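Local structure of exocyst complex component EXO70 (Saccharomyces cerevisiae, 2B1E) at residues 452-455 with 460-463; 488-493 with 531-536; 492-497 with 547-552. The protein acts in the secretory pathway as a subunit of the exocyst, which tethers secretory vesicles to sites of exocytosis, and plays a role in assembly of the complex. All blocks are in the same frame, centred on the assembly; numbering follows the deposited sequence.

All three contacts lie in the C-terminal part of this long helical rod, on the same side of the chain's centre. Contact 1 stays within helix 440-473, on its surface; contact 2 joins the next two helices, 483-504 and 512-537, and contact 3 ties the first of these to the loop leading into the last helix, 552-563. The centres of contacts 2 and 3 are about 7 Å apart, and the two share Lys492 and Phe493; contact 1 is centred about 20 Å from contact 2 and 19 Å from contact 3. Leu463 bridges the gap: its CG is 4.0 Å from Phe493 CE1, and its CD1 is 3.7 Å from Phe497 N.

Contact 1: residues 452-455 with 460-463; sequences YISY and WRDL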
loop_
_atom_site.group_PDB
_atom_site.type_symbol
_atom_site.label_atom_id
_atom_site.label_comp_id
_atom_site.label_asym_id
_atom_site.label_seq_id
_atom_site.Cartn_x
_atom_site.Cartn_y
_atom_site.Cartn_z
ATOM N N TYR A 452 5.539 29.150 -13.608
ATOM C CA TYR A 452 4.347 29.801 -14.128
ATOM C C TYR A 452 4.208 31.254 -13.694
ATOM O O TYR A 452 3.499 32.034 -14.334
ATOM C CB TYR A 452 3.110 28.940 -13.803
ATOM C CG TYR A 452 3.206 27.620 -14.537
ATOM C CD1 TYR A 452 3.115 27.576 -15.930
ATOM C CD2 TYR A 452 3.550 26.443 -13.868
ATOM C CE1 TYR A 452 3.382 26.408 -16.639
ATOM C CE2 TYR A 452 3.813 25.263 -14.573
ATOM C CZ TYR A 452 3.733 25.254 -15.957
ATOM O OH TYR A 452 4.034 24.103 -16.667
ATOM N N ILE A 453 4.893 31.631 -12.617
ATOM C CA ILE A 453 4.894 33.030 -12.206
ATOM C C ILE A 453 5.711 33.661 -13.330
ATOM O O ILE A 453 5.371 34.715 -13.861
ATOM C CB ILE A 453 5.644 33.243 -10.869
ATOM C CG1 ILE A 453 4.767 32.790 -9.696
ATOM C CG2 ILE A 453 6.057 34.710 -10.729
ATOM C CD1 ILE A 453 5.557 32.511 -8.400
ATOM N N SER A 454 6.791 32.978 -13.703
ATOM C CA SER A 454 7.661 33.453 -14.771
ATOM C C SER A 454 6.884 33.590 -16.092
ATOM O O SER A 454 7.112 34.531 -16.853
ATOM C CB SER A 454 8.861 32.509 -14.932
ATOM O OG SER A 454 9.923 33.180 -15.590
ATOM N N TYR A 455 5.974 32.659 -16.369
ATOM C CA TYR A 455 5.151 32.757 -17.582
ATOM C C TYR A 455 4.393 34.096 -17.564
ATOM O O TYR A 455 4.323 34.790 -18.575
ATOM C CB TYR A 455 4.120 31.618 -17.652
ATOM C CG TYR A 455 4.569 30.378 -18.408
ATOM C CD1 TYR A 455 5.759 29.738 -18.085
ATOM C CD2 TYR A 455 3.776 29.822 -19.415
ATOM C CE1 TYR A 455 6.156 28.587 -18.730
ATOM C CE2 TYR A 455 4.168 28.649 -20.075
ATOM C CZ TYR A 455 5.364 28.044 -19.723
ATOM O OH TYR A 455 5.798 26.901 -20.367
ATOM N N TRP A 460 6.152 41.092 -19.725
ATOM C CA TRP A 460 6.673 42.344 -19.210
ATOM C C TRP A 460 8.178 42.423 -19.511
ATOM O O TRP A 460 8.709 43.513 -19.733
ATOM C CB TRP A 460 6.436 42.463 -17.696
ATOM C CG TRP A 460 5.003 42.602 -17.312
ATOM C CD1 TRP A 460 4.144 41.593 -16.963
ATOM C CD2 TRP A 460 4.246 43.817 -17.240
ATOM N NE1 TRP A 460 2.903 42.103 -16.677
ATOM C CE2 TRP A 460 2.934 43.466 -16.840
ATOM C CE3 TRP A 460 4.546 45.169 -17.473
ATOM C CZ2 TRP A 460 1.922 44.420 -16.669
ATOM C CZ3 TRP A 460 3.539 46.117 -17.302
ATOM C CH2 TRP A 460 2.244 45.737 -16.904
ATOM N N ARG A 461 8.855 41.275 -19.520
ATOM C CA ARG A 461 10.288 41.262 -19.819
ATOM C C ARG A 461 10.496 41.703 -21.269
ATOM O O ARG A 461 11.451 42.434 -21.573
ATOM C CB ARG A 461 10.890 39.866 -19.600
ATOM C CG ARG A 461 10.923 39.417 -18.140
ATOM C CD ARG A 461 11.747 38.133 -17.953
ATOM N NE ARG A 461 11.032 36.919 -18.345
ATOM C CZ ARG A 461 10.429 36.095 -17.489
ATOM N NH1 ARG A 461 10.449 36.348 -16.188
ATOM N NH2 ARG A 461 9.811 35.013 -17.933
ATOM N N ASP A 462 9.605 41.272 -22.164
ATOM C CA ASP A 462 9.704 41.661 -23.579
ATOM C C ASP A 462 9.576 43.180 -23.714
ATOM O O ASP A 462 10.313 43.822 -24.463
ATOM C CB ASP A 462 8.601 40.987 -24.399
ATOM C CG ASP A 462 8.763 39.477 -24.465
ATOM O OD1 ASP A 462 9.780 38.961 -23.954
ATOM O OD2 ASP A 462 7.878 38.809 -25.033
ATOM N N LEU A 463 8.628 43.751 -22.984
ATOM C CA LEU A 463 8.401 45.194 -22.995
ATOM C C LEU A 463 9.665 45.966 -22.611
ATOM O O LEU A 463 10.085 46.898 -23.314
ATOM C CB LEU A 463 7.285 45.550 -22.008
ATOM C CG LEU A 463 6.951 47.035 -21.841
ATOM C CD1 LEU A 463 6.438 47.587 -23.148
ATOM C CD2 LEU A 463 5.902 47.219 -20.771
#
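With chi1 at -159°, Ser454 swings OG to the side of its carbonyl carbon, where a single nitrogen, NH2 of Arg461, can meet both serine oxygens; Arg461 bends at chi3 (-78°) to bring its guanidinium there. The two residues belong to a single alpha helix, 440-473, one of the long helices of the C-terminal helical bundle, and are seven positions, about two turns, apart. Their CA atoms are 9.7 Å from each other, a gap spanned almost entirely by the arginine side chain running toward the N-terminal end of the helix. Ser454 O, like other helix carbonyls, points toward the C-terminal end, the side from which the guanidinium comes.

NH2 carries most of the contact. It donates to Ser454 OG at 3.0 Å, with the hydroxyl oxygen tilted 25° out of the guanidinium plane, and it also lies 2.9 Å from Ser454 O in a weak, strongly bent hydrogen bond. NH1 adds another weak bond to Ser454 OG, at 3.3 Å. The hydroxyl oxygen is thus approached by two nitrogens of one guanidinium, and NH2 is divided between two oxygens of one serine. None of these bonds is straight, and just 93 Å² is buried, so this is a light surface link within the helix.

Other faces of the helix meet the rest of the bundle. Tyr452 and Tyr455 hydrogen-bond to the two carboxylate oxygens of Glu384, and Trp460 packs against helices 483-504 and 512-537. The contact itself has neighbours too: Pro402 of a loop touches Ser454, and Leu525 touches Arg461. Beyond the three bonds, the serine CB also approaches the guanidinium, 4.0 Å from Arg461 NH2.

Contact 2: residues 488-493 with 531-536; sequences EKFRKF and ERFYSR
Phe490 and Tyr534 mark the closest backbone approach of two nearly antiparallel helix segments, their CA atoms 8.7 Å apart. The segment axes come no nearer than 11.9 Å, at 154° between their N-to-C directions, a wide spacing that aromatic side chains bridge. Helices 483-504 and 512-537 follow each other in the chain, so the pair forms an antiparallel helical hairpin within the C-terminal helical bundle.

Phe490 and Phe533 fill most of the gap. They reach out from opposite helices and slide past each other, so that the outer end of Phe533, CE2 and CZ, lies over the face of the Phe490 ring. Phe533 CE2 sits 3.4 Å above the plane of that ring, shifted from the centre toward the CD1-CE1 side of the rim. The centroids are 4.3 Å apart, yet the planes are turned by 32°, and the pair is therefore neither a parallel stack nor an edge-to-face pair. Phe533 can reach across because its CG lies anti to the backbone N (chi1 172°).

Two smaller touches frame the ring pair. CB of Lys489 comes to the edge of the Phe533 ring, 3.9 Å from CZ; the rest of that lysine leads off to another partner, with NZ hydrogen-bonded to Ser470 O in the last turn of helix 440-473. On the other helix, Tyr534 CA lies near the plane of the Phe490 ring, 4.2 Å from CZ.

Helix 440-473 packs on Phe533 through Leu467 and Val471, while Ile548 of the loop before the last helix touches both Phe490 and Tyr534. The contact is consequently a buried, largely apolar seam between the hairpin helices. Its loosest touch joins Phe490 CE1 to Tyr534 CD1, at 4.4 Å.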
loop_
_atom_site.group_PDB
_atom_site.type_symbol
_atom_site.label_atom_id
_atom_site.label_comp_id
_atom_site.label_asym_id
_atom_site.label_seq_id
_atom_site.Cartn_x
_atom_site.Cartn_y
_atom_site.Cartn_z
ATOM N N GLU A 488 8.969 59.218 -30.305
ATOM C CA GLU A 488 8.573 57.933 -30.842
ATOM C C GLU A 488 8.979 56.814 -29.889
ATOM O O GLU A 488 8.247 55.837 -29.739
ATOM C CB GLU A 488 9.207 57.702 -32.211
ATOM C CG GLU A 488 8.836 56.365 -32.824
ATOM C CD GLU A 488 7.359 56.266 -33.174
ATOM O OE1 GLU A 488 6.864 55.128 -33.342
ATOM O OE2 GLU A 488 6.696 57.323 -33.295
ATOM N N LYS A 489 10.136 56.942 -29.239
ATOM C CA LYS A 489 10.548 55.889 -28.314
ATOM C C LYS A 489 9.580 55.812 -27.140
ATOM O O LYS A 489 9.248 54.721 -26.675
ATOM C CB LYS A 489 11.969 56.117 -27.785
ATOM C CG LYS A 489 13.066 55.925 -28.825
ATOM C CD LYS A 489 14.445 56.040 -28.186
ATOM C CE LYS A 489 15.524 56.288 -29.239
ATOM N NZ LYS A 489 15.564 55.218 -30.275
ATOM N N PHE A 490 9.133 56.967 -26.653
ATOM C CA PHE A 490 8.195 56.986 -25.531
ATOM C C PHE A 490 6.843 56.454 -25.991
ATOM O O PHE A 490 6.179 55.692 -25.283
ATOM C CB PHE A 490 8.029 58.408 -24.998
ATOM C CG PHE A 490 9.104 58.830 -24.045
ATOM C CD1 PHE A 490 8.990 58.557 -22.682
ATOM C CD2 PHE A 490 10.233 59.505 -24.504
ATOM C CE1 PHE A 490 9.994 58.953 -21.783
ATOM C CE2 PHE A 490 11.236 59.905 -23.624
ATOM C CZ PHE A 490 11.121 59.630 -22.261
ATOM N N ARG A 491 6.438 56.872 -27.182
ATOM C CA ARG A 491 5.170 56.447 -27.754
ATOM C C ARG A 491 5.083 54.922 -27.804
ATOM O O ARG A 491 4.159 54.326 -27.245
ATOM C CB ARG A 491 5.030 57.055 -29.157
ATOM C CG ARG A 491 3.742 56.753 -29.892
ATOM C CD ARG A 491 3.721 57.509 -31.231
ATOM N NE ARG A 491 3.792 58.959 -31.024
ATOM C CZ ARG A 491 4.760 59.749 -31.484
ATOM N NH1 ARG A 491 5.762 59.250 -32.195
ATOM N NH2 ARG A 491 4.733 61.046 -31.216
ATOM N N LYS A 492 6.047 54.283 -28.456
ATOM C CA LYS A 492 6.033 52.826 -28.546
ATOM C C LYS A 492 5.981 52.187 -27.159
ATOM O O LYS A 492 5.275 51.204 -26.948
ATOM C CB LYS A 492 7.258 52.325 -29.315
ATOM C CG LYS A 492 7.260 52.719 -30.801
ATOM C CD LYS A 492 8.582 52.335 -31.470
ATOM C CE LYS A 492 8.691 52.902 -32.888
ATOM N NZ LYS A 492 10.021 52.620 -33.516
ATOM N N PHE A 493 6.729 52.729 -26.206
ATOM C CA PHE A 493 6.687 52.161 -24.868
ATOM C C PHE A 493 5.276 52.314 -24.294
ATOM O O PHE A 493 4.721 51.369 -23.737
ATOM C CB PHE A 493 7.679 52.858 -23.939
ATOM C CG PHE A 493 7.556 52.420 -22.503
ATOM C CD1 PHE A 493 8.032 51.176 -22.095
ATOM C CD2 PHE A 493 6.896 53.225 -21.573
ATOM C CE1 PHE A 493 7.847 50.739 -20.781
ATOM C CE2 PHE A 493 6.705 52.798 -20.266
ATOM C CZ PHE A 493 7.180 51.552 -19.867
ATOM N N GLU A 531 12.574 54.791 -14.994
ATOM C CA GLU A 531 13.155 55.959 -14.355
ATOM C C GLU A 531 14.441 56.370 -15.069
ATOM O O GLU A 531 14.694 57.555 -15.270
ATOM C CB GLU A 531 13.440 55.681 -12.874
ATOM C CG GLU A 531 12.173 55.384 -12.086
ATOM C CD GLU A 531 12.390 55.342 -10.593
ATOM O OE1 GLU A 531 13.217 54.520 -10.128
ATOM O OE2 GLU A 531 11.720 56.128 -9.884
ATOM N N ARG A 532 15.248 55.387 -15.455
ATOM C CA ARG A 532 16.505 55.652 -16.155
ATOM C C ARG A 532 16.247 56.198 -17.559
ATOM O O ARG A 532 16.924 57.120 -18.019
ATOM C CB ARG A 532 17.333 54.366 -16.236
ATOM C CG ARG A 532 17.874 53.915 -14.889
ATOM C CD ARG A 532 18.293 52.459 -14.882
ATOM N NE ARG A 532 18.725 52.087 -13.539
ATOM C CZ ARG A 532 18.600 50.876 -13.014
ATOM N NH1 ARG A 532 18.058 49.892 -13.715
ATOM N NH2 ARG A 532 18.998 50.658 -11.770
ATOM N N PHE A 533 15.269 55.613 -18.239
ATOM C CA PHE A 533 14.892 56.027 -19.591
ATOM C C PHE A 533 14.344 57.459 -19.572
ATOM O O PHE A 533 14.738 58.309 -20.384
ATOM C CB PHE A 533 13.829 55.047 -20.121
ATOM C CG PHE A 533 13.197 55.457 -21.419
ATOM C CD1 PHE A 533 13.967 55.660 -22.557
ATOM C CD2 PHE A 533 11.811 55.587 -21.515
ATOM C CE1 PHE A 533 13.370 55.984 -23.779
ATOM C CE2 PHE A 533 11.208 55.909 -22.727
ATOM C CZ PHE A 533 11.988 56.108 -23.858
ATOM N N TYR A 534 13.430 57.717 -18.643
ATOM C CA TYR A 534 12.822 59.038 -18.498
ATOM C C TYR A 534 13.899 60.065 -18.158
ATOM O O TYR A 534 13.939 61.148 -18.727
ATOM C CB TYR A 534 11.770 59.001 -17.384
ATOM C CG TYR A 534 11.113 60.331 -17.061
ATOM C CD1 TYR A 534 9.966 60.758 -17.740
ATOM C CD2 TYR A 534 11.618 61.144 -16.051
ATOM C CE1 TYR A 534 9.335 61.971 -17.403
ATOM C CE2 TYR A 534 11.002 62.350 -15.712
ATOM C CZ TYR A 534 9.865 62.754 -16.387
ATOM O OH TYR A 534 9.260 63.935 -16.034
ATOM N N SER A 535 14.779 59.720 -17.228
ATOM C CA SER A 535 15.838 60.640 -16.827
ATOM C C SER A 535 16.808 60.923 -17.977
ATOM O O SER A 535 17.317 62.028 -18.121
ATOM C CB SER A 535 16.604 60.059 -15.642
ATOM O OG SER A 535 17.655 60.922 -15.247
ATOM N N ARG A 536 17.045 59.917 -18.803
ATOM C CA ARG A 536 17.964 60.055 -19.922
ATOM C C ARG A 536 17.436 60.991 -21.014
ATOM O O ARG A 536 18.209 61.720 -21.654
ATOM C CB ARG A 536 18.251 58.668 -20.514
ATOM C CG ARG A 536 19.282 58.649 -21.644
ATOM C CD ARG A 536 19.457 57.249 -22.261
ATOM N NE ARG A 536 20.194 56.313 -21.407
ATOM C CZ ARG A 536 19.636 55.424 -20.589
ATOM N NH1 ARG A 536 18.312 55.323 -20.494
ATOM N NH2 ARG A 536 20.408 54.624 -19.861
#

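Contact 3: residues 492-497 with 547-552; sequences KFNEGF and HIKYTP
The loop before helix 552-563 runs past helix 483-504 with Lys549 CA 7.6 Å from Asn494 CA. This packs a connecting loop on a helix of the C-terminal helical bundle, and Thr551, the N-cap residue, ends the loop where the last helix begins.

No direct hydrogen bond joins the segments; two waters do so through the Asn494 amide. One donates to OD1 at 2.8 Å and accepts from Tyr550 N. The other accepts from Lys549 N at 2.8 Å, donates to His547 O and takes a weak bond from Asn494 ND2. Each end of the amide thus has its own water, consistent with its modelled orientation, chiefly through the water donating to OD1.

The amide lies against two loop side chains. OD1 meets the Tyr550 ring at its edge, in plane, 3.4 Å from CD2, the amide standing 78° from the ring, while ND2 rests 3.6 Å from Lys549 CB. Lys549 chi1 (-170°) sets CG beside the carbonyl carbon and over the centre of the following Tyr550 ring. Beyond that, the lysine is extended, and its NZ forms a salt bridge to Glu498 OE2, which also accepts a hydrogen bond from Tyr550 OH.

One turn further along the helix, Phe497 points its edge at the opposite face of Tyr550 in a T-shaped pair, planes at 68° and centroids 5.7 Å apart, so the tyrosine ring is held between Lys549 and Phe497. Leu555 of the last helix touches both rings, whose own closest atoms are Phe497 CD2 and Tyr550 CE2, 4.3 Å apart.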
loop_
_atom_site.group_PDB
_atom_site.type_symbol
_atom_site.label_atom_id
_atom_site.label_comp_id
_atom_site.label_asym_id
_atom_site.label_seq_id
_atom_site.Cartn_x
_atom_site.Cartn_y
_atom_site.Cartn_z
ATOM N N LYS A 492 6.047 54.283 -28.456
ATOM C CA LYS A 492 6.033 52.826 -28.546
ATOM C C LYS A 492 5.981 52.187 -27.159
ATOM O O LYS A 492 5.275 51.204 -26.948
ATOM C CB LYS A 492 7.258 52.325 -29.315
ATOM C CG LYS A 492 7.260 52.719 -30.801
ATOM C CD LYS A 492 8.582 52.335 -31.470
ATOM C CE LYS A 492 8.691 52.902 -32.888
ATOM N NZ LYS A 492 10.021 52.620 -33.516
ATOM N N PHE A 493 6.729 52.729 -26.206
ATOM C CA PHE A 493 6.687 52.161 -24.868
ATOM C C PHE A 493 5.276 52.314 -24.294
ATOM O O PHE A 493 4.721 51.369 -23.737
ATOM C CB PHE A 493 7.679 52.858 -23.939
ATOM C CG PHE A 493 7.556 52.420 -22.503
ATOM C CD1 PHE A 493 8.032 51.176 -22.095
ATOM C CD2 PHE A 493 6.896 53.225 -21.573
ATOM C CE1 PHE A 493 7.847 50.739 -20.781
ATOM C CE2 PHE A 493 6.705 52.798 -20.266
ATOM C CZ PHE A 493 7.180 51.552 -19.867
ATOM N N ASN A 494 4.699 53.504 -24.426
ATOM C CA ASN A 494 3.353 53.746 -23.904
ATOM C C ASN A 494 2.342 52.739 -24.449
ATOM O O ASN A 494 1.503 52.229 -23.703
ATOM C CB ASN A 494 2.878 55.167 -24.245
ATOM C CG ASN A 494 3.691 56.236 -23.543
ATOM O OD1 ASN A 494 4.241 56.006 -22.461
ATOM N ND2 ASN A 494 3.751 57.418 -24.140
ATOM N N GLU A 495 2.425 52.448 -25.744
ATOM C CA GLU A 495 1.506 51.493 -26.360
ATOM C C GLU A 495 1.732 50.087 -25.815
ATOM O O GLU A 495 0.780 49.352 -25.567
ATOM C CB GLU A 495 1.663 51.492 -27.883
ATOM C CG GLU A 495 1.093 52.731 -28.573
ATOM C CD GLU A 495 1.394 52.770 -30.072
ATOM O OE1 GLU A 495 1.052 51.792 -30.780
ATOM O OE2 GLU A 495 1.965 53.780 -30.544
ATOM N N GLY A 496 2.991 49.716 -25.619
ATOM C CA GLY A 496 3.290 48.399 -25.098
ATOM C C GLY A 496 2.880 48.281 -23.647
ATOM O O GLY A 496 2.330 47.258 -23.232
ATOM N N PHE A 497 3.150 49.334 -22.876
ATOM C CA PHE A 497 2.812 49.392 -21.453
ATOM C C PHE A 497 1.292 49.291 -21.260
ATOM O O PHE A 497 0.797 48.441 -20.517
ATOM C CB PHE A 497 3.298 50.723 -20.852
ATOM C CG PHE A 497 2.928 50.907 -19.399
ATOM C CD1 PHE A 497 3.571 50.170 -18.400
ATOM C CD2 PHE A 497 1.913 51.791 -19.032
ATOM C CE1 PHE A 497 3.208 50.306 -17.056
ATOM C CE2 PHE A 497 1.539 51.936 -17.687
ATOM C CZ PHE A 497 2.189 51.189 -16.700
ATOM N N HIS A 547 5.252 66.204 -24.020
ATOM C CA HIS A 547 5.677 65.206 -24.994
ATOM C C HIS A 547 5.883 63.820 -24.419
ATOM O O HIS A 547 6.097 62.859 -25.153
ATOM C CB HIS A 547 6.959 65.675 -25.681
ATOM C CG HIS A 547 6.867 67.067 -26.220
ATOM N ND1 HIS A 547 6.955 68.181 -25.416
ATOM C CD2 HIS A 547 6.640 67.524 -27.474
ATOM C CE1 HIS A 547 6.785 69.266 -26.150
ATOM N NE2 HIS A 547 6.592 68.894 -27.402
ATOM N N ILE A 548 5.822 63.723 -23.100
ATOM C CA ILE A 548 5.991 62.452 -22.422
ATOM C C ILE A 548 4.745 62.205 -21.581
ATOM O O ILE A 548 4.492 62.904 -20.606
ATOM C CB ILE A 548 7.240 62.482 -21.533
ATOM C CG1 ILE A 548 8.490 62.610 -22.409
ATOM C CG2 ILE A 548 7.303 61.224 -20.689
ATOM C CD1 ILE A 548 9.764 62.906 -21.624
ATOM N N LYS A 549 3.969 61.197 -21.962
ATOM C CA LYS A 549 2.727 60.883 -21.261
ATOM C C LYS A 549 2.851 60.606 -19.764
ATOM O O LYS A 549 2.074 61.139 -18.967
ATOM C CB LYS A 549 2.029 59.697 -21.951
ATOM C CG LYS A 549 0.610 59.421 -21.462
ATOM C CD LYS A 549 -0.104 58.406 -22.354
ATOM C CE LYS A 549 -1.533 58.164 -21.892
ATOM N NZ LYS A 549 -2.263 57.243 -22.814
ATOM N N TYR A 550 3.824 59.786 -19.374
ATOM C CA TYR A 550 3.989 59.426 -17.968
ATOM C C TYR A 550 5.298 59.820 -17.299
ATOM O O TYR A 550 6.381 59.612 -17.853
ATOM C CB TYR A 550 3.862 57.907 -17.781
ATOM C CG TYR A 550 2.610 57.266 -18.324
ATOM C CD1 TYR A 550 1.409 57.319 -17.619
ATOM C CD2 TYR A 550 2.636 56.562 -19.527
ATOM C CE1 TYR A 550 0.265 56.675 -18.100
ATOM C CE2 TYR A 550 1.504 55.921 -20.012
ATOM C CZ TYR A 550 0.326 55.976 -19.296
ATOM O OH TYR A 550 -0.782 55.312 -19.768
ATOM N N THR A 551 5.198 60.379 -16.098
ATOM C CA THR A 551 6.394 60.673 -15.321
ATOM C C THR A 551 6.557 59.340 -14.590
ATOM O O THR A 551 5.616 58.534 -14.544
ATOM C CB THR A 551 6.169 61.797 -14.273
ATOM O OG1 THR A 551 5.110 61.424 -13.382
ATOM C CG2 THR A 551 5.825 63.104 -14.962
ATOM N N PRO A 552 7.747 59.061 -14.037
ATOM C CA PRO A 552 7.862 57.778 -13.345
ATOM C C PRO A 552 6.811 57.628 -12.242
ATOM O O PRO A 552 6.242 56.550 -12.052
ATOM C CB PRO A 552 9.288 57.809 -12.809
ATOM C CG PRO A 552 10.025 58.556 -13.925
ATOM C CD PRO A 552 9.066 59.698 -14.211
HETATM O O HOH W 1 5.438 57.975 -20.955
HETATM O O HOH W 2 4.463 60.183 -24.508
#